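Rifin (Plasmodium falciparum, PDB 7JZK) is a probably membrane-bound surface antigen of the malaria parasite whose V2 domain, the part present here, binds the LAIR1 domain of an antibody and probably the LAIR1 receptor. Local coordinates at residues A30-A34 / L119-A123; F39-N45 / A67-Q71. One frame throughout, in Å; residues are numbered along the deposited sequence.

Interaction 1 of 2, residues A30-A34 / L119-A123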
loop_
_atom_site.group_PDB
_atom_site.type_symbol
_atom_site.label_atom_id
_atom_site.label_comp_id
_atom_site.label_asym_id
_atom_site.label_seq_id
_atom_site.Cartn_x
_atom_site.Cartn_y
_atom_site.Cartn_z
ATOM N N ALA B 30 -13.023 5.384 20.980
ATOM C CA ALA B 30 -13.709 5.843 19.777
ATOM C C ALA B 30 -12.775 5.858 18.571
ATOM O O ALA B 30 -13.135 5.382 17.481
ATOM C CB ALA B 30 -14.312 7.230 20.011
ATOM N N ILE B 31 -11.562 6.394 18.738
ATOM C CA ILE B 31 -10.711 6.429 17.550
ATOM C C ILE B 31 -10.240 5.032 17.199
ATOM O O ILE B 31 -10.055 4.713 16.023
ATOM C CB ILE B 31 -9.503 7.374 17.671
ATOM C CG1 ILE B 31 -8.955 7.668 16.273
ATOM C CG2 ILE B 31 -8.400 6.729 18.457
ATOM C CD1 ILE B 31 -9.984 8.180 15.285
ATOM N N ILE B 32 -10.072 4.164 18.191
ATOM C CA ILE B 32 -9.570 2.837 17.891
ATOM C C ILE B 32 -10.626 2.079 17.123
ATOM O O ILE B 32 -10.337 1.435 16.110
ATOM C CB ILE B 32 -9.130 2.093 19.171
ATOM C CG1 ILE B 32 -7.800 2.655 19.694
ATOM C CG2 ILE B 32 -9.057 0.573 18.894
ATOM C CD1 ILE B 32 -7.533 2.333 21.186
ATOM N N GLY B 33 -11.867 2.126 17.596
ATOM C CA GLY B 33 -12.934 1.488 16.857
ATOM C C GLY B 33 -13.051 2.009 15.444
ATOM O O GLY B 33 -13.266 1.235 14.516
ATOM N N ALA B 34 -12.922 3.329 15.262
ATOM C CA ALA B 34 -13.059 3.890 13.920
ATOM C C ALA B 34 -11.949 3.392 12.981
ATOM O O ALA B 34 -12.217 2.998 11.836
ATOM C CB ALA B 34 -13.068 5.421 14.007
ATOM N N LEU B 119 -12.463 10.312 10.091
ATOM C CA LEU B 119 -12.690 9.394 11.205
ATOM C C LEU B 119 -12.548 10.086 12.561
ATOM O O LEU B 119 -13.338 9.832 13.477
ATOM C CB LEU B 119 -11.768 8.175 11.093
ATOM C CG LEU B 119 -12.159 7.012 10.163
ATOM C CD1 LEU B 119 -13.438 6.392 10.641
ATOM C CD2 LEU B 119 -12.345 7.403 8.720
ATOM N N VAL B 120 -11.565 10.975 12.708
ATOM C CA VAL B 120 -11.432 11.670 13.985
ATOM C C VAL B 120 -12.586 12.638 14.187
ATOM O O VAL B 120 -13.099 12.791 15.308
ATOM C CB VAL B 120 -10.071 12.384 14.089
ATOM C CG1 VAL B 120 -8.952 11.444 13.717
ATOM C CG2 VAL B 120 -10.031 13.612 13.207
ATOM N N GLU B 121 -13.052 13.272 13.106
ATOM C CA GLU B 121 -14.201 14.143 13.279
ATOM C C GLU B 121 -15.410 13.333 13.706
ATOM O O GLU B 121 -16.177 13.769 14.560
ATOM C CB GLU B 121 -14.496 14.938 12.011
ATOM C CG GLU B 121 -13.294 15.727 11.534
ATOM C CD GLU B 121 -12.634 16.547 12.629
ATOM O OE1 GLU B 121 -11.385 16.606 12.639
ATOM O OE2 GLU B 121 -13.344 17.111 13.488
ATOM N N LYS B 122 -15.562 12.127 13.160
ATOM C CA LYS B 122 -16.695 11.284 13.521
ATOM C C LYS B 122 -16.601 10.806 14.967
ATOM O O LYS B 122 -17.609 10.768 15.684
ATOM C CB LYS B 122 -16.771 10.095 12.554
ATOM C CG LYS B 122 -17.573 8.889 13.068
ATOM C CD LYS B 122 -16.686 7.758 13.624
ATOM C CE LYS B 122 -17.505 6.723 14.418
ATOM N NZ LYS B 122 -18.076 7.249 15.702
ATOM N N ALA B 123 -15.396 10.481 15.434
ATOM C CA ALA B 123 -15.255 10.027 16.812
ATOM C C ALA B 123 -15.600 11.158 17.787
ATOM O O ALA B 123 -16.435 11.000 18.697
ATOM C CB ALA B 123 -13.844 9.463 17.004
#
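Two helical turns, 30-34 and 119-123, cross obliquely, closer to antiparallel than parallel, their axes 133° apart in N-to-C sense and 9.1 Å apart at closest approach. CA atoms come nearest at two places, Ala30 to Ala123 (5.4 Å) and Ala34 to Leu119 (6.1 Å). Alanine suits positions 30 and 123 because a lone methyl lets the backbones draw close: Ala30 CB meets Ala123 CB at 3.8 Å. One turn on, Ala34 CB packs against Leu119 CD1 at 3.5 Å, the longer leucine filling the wider gap. Ile31 starts out sideways, but its t chi1 brings CD1 to 3.8 Å from Val120 CG1 and 4.4 Å from Ala123 CB. At the solvent edge, the aliphatic part of Lys122 passes Ala34, with CD 4.3 Å from Ala34 CB, while its amine continues past. The contact is thus apolar helix packing, joining helix 13-39 to helix 108-126. Tyr58, in a loop, touches Ala30, Ile31 and Ala123, and Phe53 of helix 49-55 packs on Ile31.

Interaction 2 of 2, residues F39-N45 / A67-Q71. With NAG (2-acetamido-2-deoxy-beta-D-glucopyranose), chain E.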
loop_
_atom_site.group_PDB
_atom_site.type_symbol
_atom_site.label_atom_id
_atom_site.label_comp_id
_atom_site.label_asym_id
_atom_site.label_seq_id
_atom_site.Cartn_x
_atom_site.Cartn_y
_atom_site.Cartn_z
ATOM N N PHE B 39 -10.135 0.537 8.519
ATOM C CA PHE B 39 -8.932 -0.029 7.927
ATOM C C PHE B 39 -8.771 -1.515 8.212
ATOM O O PHE B 39 -7.908 -2.147 7.603
ATOM C CB PHE B 39 -7.685 0.696 8.432
ATOM C CG PHE B 39 -7.591 2.115 7.986
ATOM C CD1 PHE B 39 -7.079 2.438 6.746
ATOM C CD2 PHE B 39 -8.005 3.140 8.828
ATOM C CE1 PHE B 39 -6.996 3.766 6.338
ATOM C CE2 PHE B 39 -7.918 4.468 8.432
ATOM C CZ PHE B 39 -7.415 4.780 7.185
ATOM N N HIS B 40 -9.608 -2.101 9.065
ATOM C CA HIS B 40 -9.542 -3.535 9.322
ATOM C C HIS B 40 -8.154 -3.911 9.800
ATOM O O HIS B 40 -7.636 -4.981 9.501
ATOM C CB HIS B 40 -9.973 -4.319 8.078
ATOM C CG HIS B 40 -11.051 -3.613 7.306
ATOM N ND1 HIS B 40 -12.350 -3.506 7.772
ATOM C CD2 HIS B 40 -11.005 -2.907 6.145
ATOM C CE1 HIS B 40 -13.064 -2.808 6.905
ATOM N NE2 HIS B 40 -12.273 -2.427 5.913
ATOM N N ILE B 41 -7.636 -3.036 10.657
ATOM C CA ILE B 41 -6.305 -3.241 11.280
ATOM C C ILE B 41 -6.468 -3.277 12.805
ATOM O O ILE B 41 -7.402 -2.674 13.299
ATOM C CB ILE B 41 -5.345 -2.137 10.791
ATOM C CG1 ILE B 41 -3.939 -2.674 10.546
ATOM C CG2 ILE B 41 -5.346 -0.918 11.698
ATOM C CD1 ILE B 41 -3.881 -3.734 9.485
ATOM N N ASP B 42 -5.632 -4.043 13.496
ATOM C CA ASP B 42 -5.676 -4.153 14.972
ATOM C C ASP B 42 -4.368 -3.637 15.560
ATOM O O ASP B 42 -4.312 -3.408 16.771
ATOM C CB ASP B 42 -5.859 -5.608 15.371
ATOM C CG ASP B 42 -7.183 -6.171 14.902
ATOM O OD1 ASP B 42 -8.185 -5.962 15.607
ATOM O OD2 ASP B 42 -7.198 -6.801 13.832
ATOM N N ASN B 43 -3.358 -3.462 14.726
ATOM C CA ASN B 43 -2.028 -3.055 15.219
ATOM C C ASN B 43 -1.494 -1.926 14.347
ATOM O O ASN B 43 -1.808 -1.920 13.168
ATOM C CB ASN B 43 -1.073 -4.244 15.229
ATOM C CG ASN B 43 -1.571 -5.409 16.054
ATOM O OD1 ASN B 43 -1.669 -5.315 17.272
ATOM N ND2 ASN B 43 -1.884 -6.515 15.401
ATOM N N LEU B 44 -0.768 -0.990 14.948
ATOM C CA LEU B 44 -0.142 0.111 14.194
ATOM C C LEU B 44 1.279 0.332 14.689
ATOM O O LEU B 44 1.480 0.347 15.897
ATOM C CB LEU B 44 -0.962 1.387 14.346
ATOM C CG LEU B 44 -0.762 2.441 13.268
ATOM C CD1 LEU B 44 -0.840 1.809 11.891
ATOM C CD2 LEU B 44 -1.801 3.538 13.414
ATOM N N ASN B 45 2.221 0.464 13.773
ATOM C CA ASN B 45 3.609 0.811 14.131
ATOM C C ASN B 45 4.186 -0.180 15.118
ATOM O O ASN B 45 4.866 0.249 16.049
ATOM C CB ASN B 45 3.654 2.267 14.536
ATOM C CG ASN B 45 5.041 2.836 14.621
ATOM O OD1 ASN B 45 5.754 2.962 13.632
ATOM N ND2 ASN B 45 5.396 3.173 15.835
ATOM N N ALA B 67 1.721 6.844 10.084
ATOM C CA ALA B 67 1.950 5.460 10.502
ATOM C C ALA B 67 1.131 4.478 9.667
ATOM O O ALA B 67 1.616 3.393 9.315
ATOM C CB ALA B 67 1.617 5.302 11.993
ATOM N N ILE B 68 -0.109 4.841 9.339
ATOM C CA ILE B 68 -0.940 3.967 8.532
ATOM C C ILE B 68 -0.373 3.872 7.120
ATOM O O ILE B 68 -0.320 2.786 6.541
ATOM C CB ILE B 68 -2.402 4.451 8.555
ATOM C CG1 ILE B 68 -3.042 4.195 9.941
ATOM C CG2 ILE B 68 -3.208 3.776 7.436
ATOM C CD1 ILE B 68 -4.450 4.751 10.105
ATOM N N ASP B 69 0.108 4.995 6.575
ATOM C CA ASP B 69 0.735 5.004 5.255
ATOM C C ASP B 69 1.950 4.106 5.231
ATOM O O ASP B 69 2.113 3.280 4.337
ATOM C CB ASP B 69 1.141 6.432 4.862
ATOM C CG ASP B 69 1.985 6.485 3.580
ATOM O OD1 ASP B 69 3.218 6.270 3.650
ATOM O OD2 ASP B 69 1.462 6.785 2.490
ATOM N N THR B 70 2.803 4.229 6.223
ATOM C CA THR B 70 4.016 3.427 6.249
ATOM C C THR B 70 3.665 1.944 6.338
ATOM O O THR B 70 4.220 1.113 5.600
ATOM C CB THR B 70 4.866 3.873 7.455
ATOM O OG1 THR B 70 5.127 5.281 7.347
ATOM C CG2 THR B 70 6.198 3.166 7.460
ATOM N N GLN B 71 2.670 1.598 7.142
ATOM C CA GLN B 71 2.239 0.186 7.288
ATOM C C GLN B 71 1.614 -0.325 5.987
ATOM O O GLN B 71 1.919 -1.447 5.606
ATOM C CB GLN B 71 1.294 0.058 8.481
ATOM C CG GLN B 71 0.923 -1.364 8.848
ATOM C CD GLN B 71 0.451 -1.423 10.276
ATOM O OE1 GLN B 71 1.150 -1.019 11.197
ATOM N NE2 GLN B 71 -0.750 -1.932 10.470
HETATM C C1 NAG E . 6.605 3.768 16.218
HETATM C C2 NAG E . 6.415 4.357 17.570
HETATM C C3 NAG E . 7.629 5.164 17.933
HETATM C C4 NAG E . 8.906 4.347 17.804
HETATM C C5 NAG E . 8.966 3.484 16.538
HETATM C C6 NAG E . 9.985 2.373 16.666
HETATM C C7 NAG E . 4.154 4.819 18.346
HETATM C C8 NAG E . 3.018 5.785 18.345
HETATM N N2 NAG E . 5.232 5.181 17.652
HETATM O O3 NAG E . 7.437 5.621 19.269
HETATM O O4 NAG E . 9.948 5.299 17.642
HETATM O O5 NAG E . 7.702 2.856 16.243
HETATM O O6 NAG E . 10.086 1.658 15.445
HETATM O O7 NAG E . 4.090 3.741 18.904
#
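A glutamine side chain pairs here with the backbone of a short beta hairpin that includes an N-glycosylated asparagine. Segment 39-45 leaves the end of helix 13-39 at His40, whose positive phi breaks the helical path, and then extends into strand 43-44; segment 67-71 is a turn of helix 61-75. The amide of Gln71 uses both its ends: NE2 donates to Asn43 O at 2.9 Å, nearly straight at 174°, and OE1 accepts from Asn45 N at 3.2 Å. Glutamine is well matched to this place, offering a donor and an acceptor side by side much as a neighbouring strand would, on an arm long enough to reach from the helix. Beneath the polar pair lies an apolar layer. Leu44 CD2 packs on Ile68 CG1 at 3.7 Å and Leu44 CG on Ala67 CB at 3.9 Å, the small alanine letting the strand approach. Ile68 also places CD1 over a face of the Phe39 ring, 4.2 Å from its centroid, a CH-pi contact. Asn45 takes a left-handed backbone conformation, readily adopted by asparagine in turns, and its ND2 is bonded to C1 of NAG at 1.4 Å, so the sugar extends from the hairpin. Strand 43-44 pairs antiparallel with 47-48. Around this core, Phe52 of helix 49-55 touches Leu44, Asn45 and Ala67, Phe88 of helix 86-94 touches Ile41 and Gln71, and Ile112 of helix 108-126 packs on Ile68.

In the fold
Both interactions belong to the largely helical V2 domain, with centres 14 Å apart and nearest atoms about 5 Å apart, without touching. Their segments come in the order 30-34, 39-45, 67-71, 119-123, so interaction 2 closes a shorter loop within the longer one that interaction 1 closes. Helix 13-39 connects them: it supplies 30-34, and its last residue, Phe39, opens the segment that leads into strand 43-44. Interaction 1 brings the long N-terminal helix against helix 108-126, whereas interaction 2 packs the hairpin onto helix 61-75. Helix 108-126 also reaches interaction 2 through Ile112, and helix 49-55 borders both, so the two contacts belong to one continuous packed region of the helical domain.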